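Local coordinates for putative NADH-depentdent flavin oxidoreductase (Cupriavidus metallidurans, PDB 5OCS) that reduces activated carbon-carbon double bonds as an FMN-dependent ene-reductase of the Old Yellow Enzyme family, probably drawing its electrons from a nicotinamide cofactor, at the interface of chains A and B. Coordinates in Å, arbitrary orientation; residue numbers count along the deposited sequence, not the author numbering. Chains: chain A/B, Putative NADH-depentdent flavin oxidoreductase.

The interface of chains A and B. Residues chain A 26, 37, 40-41, 44; chain B 47, 92, 348, 350-351.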
# COMPACT_ATOMS: atom_id res chain seq x y z
N GLN A 26 -5.43 -9.92 -10.27
CA GLN A 26 -4.57 -10.27 -9.19
C GLN A 26 -4.49 -11.79 -8.99
O GLN A 26 -3.59 -12.24 -8.28
CB GLN A 26 -5.06 -9.61 -7.87
CG GLN A 26 -5.06 -8.10 -7.91
CD GLN A 26 -3.66 -7.59 -8.14
OE1 GLN A 26 -2.78 -7.77 -7.28
NE2 GLN A 26 -3.42 -7.01 -9.30
N TRP A 37 -5.44 -10.30 0.46
CA TRP A 37 -4.66 -9.62 -0.58
C TRP A 37 -5.42 -8.43 -1.14
O TRP A 37 -4.82 -7.36 -1.36
CB TRP A 37 -4.31 -10.57 -1.73
CG TRP A 37 -3.59 -9.84 -2.82
CD1 TRP A 37 -4.11 -9.41 -4.01
CD2 TRP A 37 -2.28 -9.30 -2.75
NE1 TRP A 37 -3.18 -8.71 -4.70
CE2 TRP A 37 -2.04 -8.62 -3.95
CE3 TRP A 37 -1.26 -9.36 -1.81
CZ2 TRP A 37 -0.85 -8.01 -4.22
CZ3 TRP A 37 -0.05 -8.77 -2.10
CH2 TRP A 37 0.14 -8.10 -3.29
N ILE A 40 -5.30 -5.38 1.09
CA ILE A 40 -3.97 -4.72 1.03
C ILE A 40 -3.75 -4.00 -0.31
O ILE A 40 -3.36 -2.81 -0.37
CB ILE A 40 -2.85 -5.77 1.23
CG1 ILE A 40 -3.00 -6.41 2.62
CG2 ILE A 40 -1.48 -5.12 1.04
CD1 ILE A 40 -2.14 -7.63 2.93
N HIS A 41 -4.09 -4.68 -1.38
CA HIS A 41 -3.88 -4.14 -2.74
C HIS A 41 -4.81 -3.02 -3.12
O HIS A 41 -4.37 -1.93 -3.54
CB HIS A 41 -3.99 -5.30 -3.73
CG HIS A 41 -3.95 -4.88 -5.15
ND1 HIS A 41 -2.83 -4.34 -5.74
CD2 HIS A 41 -4.92 -4.88 -6.10
CE1 HIS A 41 -3.10 -4.07 -7.00
NE2 HIS A 41 -4.37 -4.35 -7.23
N GLN A 44 -4.18 0.09 -0.96
CA GLN A 44 -3.10 0.93 -1.55
C GLN A 44 -3.58 1.72 -2.73
O GLN A 44 -3.31 2.91 -2.84
CB GLN A 44 -1.93 0.11 -2.14
CG GLN A 44 -1.08 -0.53 -1.13
CD GLN A 44 -0.18 -1.55 -1.81
OE1 GLN A 44 0.79 -1.19 -2.49
NE2 GLN A 44 -0.52 -2.82 -1.66
N LEU B 47 5.37 -5.70 1.75
CA LEU B 47 5.62 -6.03 0.34
C LEU B 47 6.84 -5.33 -0.21
O LEU B 47 7.23 -5.57 -1.35
CB LEU B 47 4.39 -5.66 -0.50
CG LEU B 47 3.05 -6.21 -0.01
CD1 LEU B 47 1.96 -5.79 -0.95
CD2 LEU B 47 3.05 -7.70 0.23
N HIS B 92 1.73 -12.88 2.90
CA HIS B 92 2.23 -12.22 1.68
C HIS B 92 3.67 -11.74 1.72
O HIS B 92 4.11 -11.11 0.77
CB HIS B 92 1.26 -11.10 1.28
CG HIS B 92 -0.10 -11.62 1.00
ND1 HIS B 92 -0.39 -12.34 -0.14
CD2 HIS B 92 -1.24 -11.60 1.74
CE1 HIS B 92 -1.65 -12.74 -0.09
NE2 HIS B 92 -2.19 -12.29 1.03
N PRO B 348 5.83 -9.82 -3.57
CA PRO B 348 4.72 -10.73 -3.78
C PRO B 348 4.52 -11.08 -5.26
O PRO B 348 4.65 -10.23 -6.12
CB PRO B 348 3.50 -9.95 -3.27
CG PRO B 348 3.89 -8.51 -3.44
CD PRO B 348 5.37 -8.47 -3.15
N GLN B 350 2.01 -11.33 -7.14
CA GLN B 350 1.03 -10.48 -7.80
C GLN B 350 1.65 -9.32 -8.50
O GLN B 350 1.06 -8.81 -9.43
CB GLN B 350 0.00 -9.98 -6.76
CG GLN B 350 -0.89 -11.08 -6.16
CD GLN B 350 -0.31 -11.79 -4.94
OE1 GLN B 350 0.87 -11.67 -4.64
NE2 GLN B 350 -1.13 -12.57 -4.26
N TYR B 351 2.81 -8.88 -8.02
CA TYR B 351 3.52 -7.73 -8.54
C TYR B 351 4.78 -8.09 -9.32
O TYR B 351 5.49 -7.20 -9.75
CB TYR B 351 3.90 -6.80 -7.37
CG TYR B 351 2.76 -6.18 -6.62
CD1 TYR B 351 1.47 -6.07 -7.17
CD2 TYR B 351 2.97 -5.61 -5.37
CE1 TYR B 351 0.45 -5.45 -6.48
CE2 TYR B 351 1.93 -5.01 -4.67
CZ TYR B 351 0.68 -4.93 -5.24
OH TYR B 351 -0.33 -4.32 -4.57
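In this Old Yellow Enzyme, an FMN-binding TIM barrel, helix 36-46 of one subunit packs against the 3-10 helix 349-354 near the C-terminus of the other in the deposited dimer, which may be the biological one. A:Trp37 is an example of an aromatic side chain inserted across a two-fold subunit interface, and its twin does the same with the chains exchanged. Its CG lies anti to the backbone N (chi1 176°), which carries the ring out to chain B. The side chain of B:Gln350 runs antiparallel along one face of the indole, its amide plane nearly parallel to the ring. B:Gln350 CD sits 3.7 Å from the centroid of the A:Trp37 six-membered ring, while B:Gln350 CG covers the five-membered ring in a CH-pi contact. A:His41 CB backs the opposite face, placing the indole between its own helix and the partner. B:Leu47 CD1 and B:Pro348 CG each touch A:Trp37 CH2 on the far rim at 3.8 Å. Separately, the B:His92 ring lays a face against A:Trp37 CE3, offset toward the imidazole rim. The A:Trp37 benzo edge is directed at a face of the B:Tyr351 ring, A:Trp37 CH2 lying toward the phenol rim and the planes of the two rings 61° apart. Beyond this packing, the phenol hydroxyl OH of B:Tyr351 reaches A:His41 ND1 at 2.8 Å in a nearly straight hydrogen bond, lying in the imidazole plane; which partner donates is not settled by the coordinates. A:Gln44 NE2 adds a weak, bent bond to the same hydroxyl while also donating to A:Ile40 O. A:Trp37 NE1 donates to A:Gln26 OE1 over 2.8 Å, in the ring plane and on a carbonyl lone pair, which should fix the indole's rotation. That A:Gln26 OE1 also meets B:Gln350 CB across the interface at 3.6 Å and stands over the centre of the A:His41 ring.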